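Local coordinates for hypothetical conserved protein TTC0263 (Thermus thermophilus, PDB 2PL2), which is of unknown function but belongs to the tetratricopeptide repeat family, whose all-helical folds commonly serve as scaffolds for protein-protein binding, at residues N7-G12 with D38-Y43; L86-E91 with Y128-E133. All coordinates share one frame; numbering follows the deposited sequence.

The two contacts repeat one theme of helical repeat architecture: helices two steps apart along the chain touch, with one further helix packing beside the pair. Contact 1 joins helix 6-17 to helix 39-51, and helix 21-32 runs between them in sequence; contact 2 joins helix 73-88 to helix 118-130, with helix 93-113 intervening in sequence and packing against both. They follow in series, contact 1 closing before contact 2 opens, and share no helix. Their centres are 30 Å apart, on opposite sides of the chain's centre, with nearest atoms about 15 Å apart. They are thus separate, local helix-to-helix contacts, consistent with a tetratricopeptide repeat array.

Contact 1 (N7-G12 with D38-Y43); sequences NPLRLG and DPEALY
L9 reaches from helix 6-17 to the first turn of helix 39-51 and divides its two methyl groups between unlike partners. The helices come close here, with L9 CA 6.8 Å from A41 CA. The leucine CG is anti to the backbone N (chi1 177°), which carries the fork of the side chain outward across the interface. One branch, CD1, settles beside the alanine, 4.0 Å from A41 CA, and touches its methyl group as well; the small alanine side chain leaves A41 CA itself within contact of CD1. The other branch, CD2, meets the carboxylate of E40, lying 3.9 Å from E40 OE1. E40 is extended beyond CG, and its side chain crosses that of L9 at about a right angle, so the acid lies across the end of the leucine.

D38, at the N-cap position of helix 39-51, sits more loosely alongside, with D38 OD2 4.4 Å from L9 CD2. Its backbone N is hydrogen-bonded to N35 OD1. A41 also packs against A31 and L32 of helix 21-32, which ties this contact into the layered helices of a tetratricopeptide repeat array.

The two segments are joined without a hydrogen bond or salt bridge between them, mainly by leucine against alanine, with the E40 carboxylate touching and that of D38 only near. D38 OD2 lies near E5 OE2, a like-charge pairing that would tend to raise the proton affinity of one or both acids, while the start of helix 39-51 may partly offset the negative charge of D38.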
loop_
_atom_site.group_PDB
_atom_site.type_symbol
_atom_site.label_atom_id
_atom_site.label_comp_id
_atom_site.label_asym_id
_atom_site.label_seq_id
_atom_site.Cartn_x
_atom_site.Cartn_y
_atom_site.Cartn_z
ATOM N N ASN A 7 19.006 16.160 -12.052
ATOM C CA ASN A 7 19.470 15.104 -11.166
ATOM C C ASN A 7 18.427 14.641 -10.155
ATOM O O ASN A 7 18.084 13.460 -10.110
ATOM C CB ASN A 7 20.748 15.536 -10.438
ATOM C CG ASN A 7 21.914 15.778 -11.390
ATOM O OD1 ASN A 7 22.129 15.017 -12.344
ATOM N ND2 ASN A 7 22.690 16.833 -11.121
ATOM N N PRO A 8 17.905 15.556 -9.328
ATOM C CA PRO A 8 16.905 15.090 -8.363
ATOM C C PRO A 8 15.687 14.426 -9.008
ATOM O O PRO A 8 15.186 13.419 -8.510
ATOM C CB PRO A 8 16.557 16.365 -7.575
ATOM C CG PRO A 8 16.872 17.484 -8.543
ATOM C CD PRO A 8 18.159 17.000 -9.173
ATOM N N LEU A 9 15.216 14.982 -10.117
ATOM C CA LEU A 9 14.055 14.422 -10.803
ATOM C C LEU A 9 14.362 13.049 -11.398
ATOM O O LEU A 9 13.557 12.122 -11.291
ATOM C CB LEU A 9 13.580 15.365 -11.915
ATOM C CG LEU A 9 12.404 14.896 -12.785
ATOM C CD1 LEU A 9 11.126 14.826 -11.976
ATOM C CD2 LEU A 9 12.233 15.868 -13.946
ATOM N N ARG A 10 15.533 12.922 -12.017
ATOM C CA ARG A 10 15.927 11.662 -12.632
ATOM C C ARG A 10 16.128 10.553 -11.608
ATOM O O ARG A 10 15.726 9.411 -11.836
ATOM C CB ARG A 10 17.204 11.827 -13.471
ATOM C CG ARG A 10 17.603 10.538 -14.201
ATOM C CD ARG A 10 18.500 10.763 -15.432
ATOM N NE ARG A 10 19.801 11.351 -15.117
ATOM C CZ ARG A 10 20.658 10.858 -14.224
ATOM N NH1 ARG A 10 20.357 9.758 -13.542
ATOM N NH2 ARG A 10 21.824 11.459 -14.015
ATOM N N LEU A 11 16.743 10.892 -10.480
ATOM C CA LEU A 11 16.982 9.906 -9.435
ATOM C C LEU A 11 15.661 9.507 -8.806
ATOM O O LEU A 11 15.460 8.355 -8.420
ATOM C CB LEU A 11 17.922 10.474 -8.369
ATOM C CG LEU A 11 18.322 9.519 -7.234
ATOM C CD1 LEU A 11 18.933 8.237 -7.805
ATOM C CD2 LEU A 11 19.315 10.222 -6.312
ATOM N N GLY A 12 14.753 10.466 -8.714
ATOM C CA GLY A 12 13.463 10.168 -8.135
ATOM C C GLY A 12 12.719 9.125 -8.944
ATOM O O GLY A 12 12.116 8.214 -8.378
ATOM N N ASP A 38 6.525 22.815 -13.190
ATOM C CA ASP A 38 6.808 21.573 -13.897
ATOM C C ASP A 38 5.803 20.454 -13.620
ATOM O O ASP A 38 5.797 19.859 -12.546
ATOM C CB ASP A 38 8.221 21.115 -13.560
ATOM C CG ASP A 38 8.803 20.223 -14.624
ATOM O OD1 ASP A 38 8.762 20.615 -15.813
ATOM O OD2 ASP A 38 9.301 19.134 -14.277
ATOM N N PRO A 39 4.937 20.156 -14.601
ATOM C CA PRO A 39 3.920 19.108 -14.460
ATOM C C PRO A 39 4.492 17.698 -14.266
ATOM O O PRO A 39 3.905 16.879 -13.557
ATOM C CB PRO A 39 3.111 19.247 -15.753
ATOM C CG PRO A 39 4.133 19.673 -16.731
ATOM C CD PRO A 39 4.921 20.713 -15.965
ATOM N N GLU A 40 5.628 17.416 -14.906
ATOM C CA GLU A 40 6.252 16.108 -14.786
ATOM C C GLU A 40 6.641 15.802 -13.337
ATOM O O GLU A 40 6.394 14.698 -12.857
ATOM C CB GLU A 40 7.472 16.000 -15.694
ATOM C CG GLU A 40 8.182 14.656 -15.562
ATOM C CD GLU A 40 9.182 14.389 -16.676
ATOM O OE1 GLU A 40 9.954 15.309 -17.043
ATOM O OE2 GLU A 40 9.203 13.240 -17.176
ATOM N N ALA A 41 7.229 16.768 -12.635
ATOM C CA ALA A 41 7.586 16.543 -11.237
ATOM C C ALA A 41 6.311 16.352 -10.405
ATOM O O ALA A 41 6.245 15.429 -9.584
ATOM C CB ALA A 41 8.411 17.711 -10.698
ATOM N N LEU A 42 5.306 17.205 -10.640
ATOM C CA LEU A 42 4.017 17.148 -9.929
ATOM C C LEU A 42 3.326 15.823 -10.181
ATOM O O LEU A 42 2.633 15.282 -9.318
ATOM C CB LEU A 42 3.072 18.260 -10.405
ATOM C CG LEU A 42 3.194 19.708 -9.941
ATOM C CD1 LEU A 42 2.179 20.568 -10.705
ATOM C CD2 LEU A 42 2.935 19.796 -8.443
ATOM N N TYR A 43 3.476 15.335 -11.404
ATOM C CA TYR A 43 2.890 14.062 -11.794
ATOM C C TYR A 43 3.527 12.955 -10.949
ATOM O O TYR A 43 2.825 12.191 -10.285
ATOM C CB TYR A 43 3.151 13.783 -13.281
ATOM C CG TYR A 43 3.039 12.312 -13.649
ATOM C CD1 TYR A 43 1.801 11.675 -13.707
ATOM C CD2 TYR A 43 4.180 11.562 -13.930
ATOM C CE1 TYR A 43 1.701 10.324 -14.043
ATOM C CE2 TYR A 43 4.095 10.218 -14.256
ATOM C CZ TYR A 43 2.855 9.601 -14.317
ATOM O OH TYR A 43 2.783 8.263 -14.648
#

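Contact 2 (L86-E91 with Y128-E133); sequences LYRQAE and YALLGE
Y128 O accepts two backbone N-H groups at the end of the turn that presents L130 to Y87: a bond from E133 N at 2.6 Å and a weak one from L131 N at 3.1 Å. The E133 bond, together with one from G132 N to A129 O and the positive phi of G132 (66°), makes a Schellman motif that closes helix 118-130 and turns the chain directly behind the leucine.

L130 then faces two neighbours at the end of helix 73-88. The Y87 ring meets it obliquely through CE2, which lies 3.8 Å from L130 CB, while ring atom CD2 approaches L130 CD1. A chi1 of 157° sets the ring beside the carbonyl carbon of Y87, reaching toward helix 118-130 and bringing Y87 OH 3.4 Å from L130 O. R88, extended from CG to NE, arrives at about a right angle to the leucine: R88 NH1 comes 3.9 Å from L130 CD2, and L130 CD1 lies over one face of the guanidinium.

L100 of helix 93-113 touches both Y87 and L130, joining three consecutive helices, and R88 also packs on L52 of the second subunit.

Across this surface contact the grip is mainly dispersive, one leucine filling the angle between an aromatic ring and a guanidinium plane. The guanidinium offers L130 a flat face while its N-H groups point along the plane, an arrangement that probably lets the arginine keep polar partners, water included.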
loop_
_atom_site.group_PDB
_atom_site.type_symbol
_atom_site.label_atom_id
_atom_site.label_comp_id
_atom_site.label_asym_id
_atom_site.label_seq_id
_atom_site.Cartn_x
_atom_site.Cartn_y
_atom_site.Cartn_z
ATOM N N LEU A 86 -10.109 6.864 -3.122
ATOM C CA LEU A 86 -11.228 7.439 -2.381
ATOM C C LEU A 86 -12.442 6.506 -2.411
ATOM O O LEU A 86 -13.274 6.538 -1.505
ATOM C CB LEU A 86 -11.615 8.785 -2.986
ATOM C CG LEU A 86 -10.657 9.964 -2.827
ATOM C CD1 LEU A 86 -11.032 11.076 -3.803
ATOM C CD2 LEU A 86 -10.716 10.459 -1.395
ATOM N N TYR A 87 -12.547 5.693 -3.460
ATOM C CA TYR A 87 -13.653 4.745 -3.600
ATOM C C TYR A 87 -13.520 3.563 -2.650
ATOM O O TYR A 87 -14.514 3.082 -2.112
ATOM C CB TYR A 87 -13.730 4.194 -5.023
ATOM C CG TYR A 87 -14.445 2.856 -5.081
ATOM C CD1 TYR A 87 -15.821 2.774 -4.885
ATOM C CD2 TYR A 87 -13.729 1.662 -5.254
ATOM C CE1 TYR A 87 -16.471 1.542 -4.862
ATOM C CE2 TYR A 87 -14.366 0.430 -5.230
ATOM C CZ TYR A 87 -15.738 0.376 -5.028
ATOM O OH TYR A 87 -16.395 -0.836 -4.991
ATOM N N ARG A 88 -12.297 3.072 -2.482
ATOM C CA ARG A 88 -12.057 1.948 -1.593
ATOM C C ARG A 88 -12.326 2.440 -0.182
ATOM O O ARG A 88 -12.933 1.740 0.632
ATOM C CB ARG A 88 -10.608 1.467 -1.718
ATOM C CG ARG A 88 -10.235 0.965 -3.106
ATOM C CD ARG A 88 -8.795 0.459 -3.164
ATOM N NE ARG A 88 -8.435 -0.050 -4.488
ATOM C CZ ARG A 88 -9.011 -1.097 -5.076
ATOM N NH1 ARG A 88 -9.982 -1.760 -4.457
ATOM N NH2 ARG A 88 -8.615 -1.482 -6.283
ATOM N N GLN A 89 -11.876 3.664 0.083
ATOM C CA GLN A 89 -12.036 4.319 1.378
ATOM C C GLN A 89 -13.462 4.859 1.522
ATOM O O GLN A 89 -13.799 5.503 2.515
ATOM C CB GLN A 89 -11.008 5.454 1.486
ATOM C CG GLN A 89 -11.192 6.420 2.633
ATOM C CD GLN A 89 -11.288 7.859 2.149
ATOM O OE1 GLN A 89 -12.264 8.239 1.503
ATOM N NE2 GLN A 89 -10.271 8.659 2.448
ATOM N N ALA A 90 -14.300 4.572 0.528
ATOM C CA ALA A 90 -15.683 5.031 0.533
ATOM C C ALA A 90 -16.433 4.669 1.806
ATOM O O ALA A 90 -16.771 3.507 2.031
ATOM C CB ALA A 90 -16.419 4.471 -0.669
ATOM N N GLU A 91 -16.696 5.680 2.627
ATOM C CA GLU A 91 -17.422 5.497 3.876
ATOM C C GLU A 91 -18.797 4.900 3.562
ATOM O O GLU A 91 -19.206 3.904 4.160
ATOM C CB GLU A 91 -17.562 6.853 4.580
ATOM C CG GLU A 91 -18.005 6.786 6.032
ATOM C CD GLU A 91 -19.490 6.518 6.188
ATOM O OE1 GLU A 91 -20.294 7.355 5.721
ATOM O OE2 GLU A 91 -19.852 5.474 6.778
ATOM N N TYR A 128 -14.160 -0.068 -14.355
ATOM C CA TYR A 128 -15.415 -0.744 -14.674
ATOM C C TYR A 128 -15.622 -1.945 -13.756
ATOM O O TYR A 128 -16.753 -2.256 -13.373
ATOM C CB TYR A 128 -15.423 -1.223 -16.121
ATOM C CG TYR A 128 -15.765 -0.153 -17.122
ATOM C CD1 TYR A 128 -16.930 0.608 -16.993
ATOM C CD2 TYR A 128 -14.946 0.080 -18.212
ATOM C CE1 TYR A 128 -17.267 1.574 -17.933
ATOM C CE2 TYR A 128 -15.273 1.040 -19.160
ATOM C CZ TYR A 128 -16.434 1.784 -19.012
ATOM O OH TYR A 128 -16.739 2.728 -19.951
ATOM N N ALA A 129 -14.529 -2.623 -13.410
ATOM C CA ALA A 129 -14.609 -3.782 -12.525
ATOM C C ALA A 129 -15.099 -3.347 -11.140
ATOM O O ALA A 129 -16.026 -3.935 -10.588
ATOM C CB ALA A 129 -13.245 -4.456 -12.420
ATOM N N LEU A 130 -14.475 -2.313 -10.580
ATOM C CA LEU A 130 -14.877 -1.808 -9.269
ATOM C C LEU A 130 -16.347 -1.423 -9.313
ATOM O O LEU A 130 -17.029 -1.436 -8.288
ATOM C CB LEU A 130 -14.023 -0.601 -8.881
ATOM C CG LEU A 130 -12.535 -0.928 -8.735
ATOM C CD1 LEU A 130 -11.725 0.340 -8.539
ATOM C CD2 LEU A 130 -12.342 -1.875 -7.555
ATOM N N LEU A 131 -16.824 -1.072 -10.508
ATOM C CA LEU A 131 -18.221 -0.702 -10.703
ATOM C C LEU A 131 -19.056 -1.962 -10.913
ATOM O O LEU A 131 -20.253 -1.893 -11.174
ATOM C CB LEU A 131 -18.373 0.206 -11.928
ATOM C CG LEU A 131 -18.012 1.693 -11.829
ATOM C CD1 LEU A 131 -17.914 2.280 -13.232
ATOM C CD2 LEU A 131 -19.048 2.438 -11.010
ATOM N N GLY A 132 -18.421 -3.119 -10.798
ATOM C CA GLY A 132 -19.143 -4.354 -11.000
ATOM C C GLY A 132 -19.593 -4.472 -12.441
ATOM O O GLY A 132 -20.594 -5.124 -12.738
ATOM N N GLU A 133 -18.869 -3.819 -13.343
ATOM C CA GLU A 133 -19.198 -3.886 -14.762
ATOM C C GLU A 133 -18.200 -4.787 -15.472
ATOM O O GLU A 133 -17.429 -4.349 -16.331
ATOM C CB GLU A 133 -19.193 -2.494 -15.383
ATOM C CG GLU A 133 -20.395 -1.646 -15.005
ATOM C CD GLU A 133 -20.389 -0.309 -15.709
ATOM O OE1 GLU A 133 -19.466 0.501 -15.453
ATOM O OE2 GLU A 133 -21.303 -0.072 -16.529
#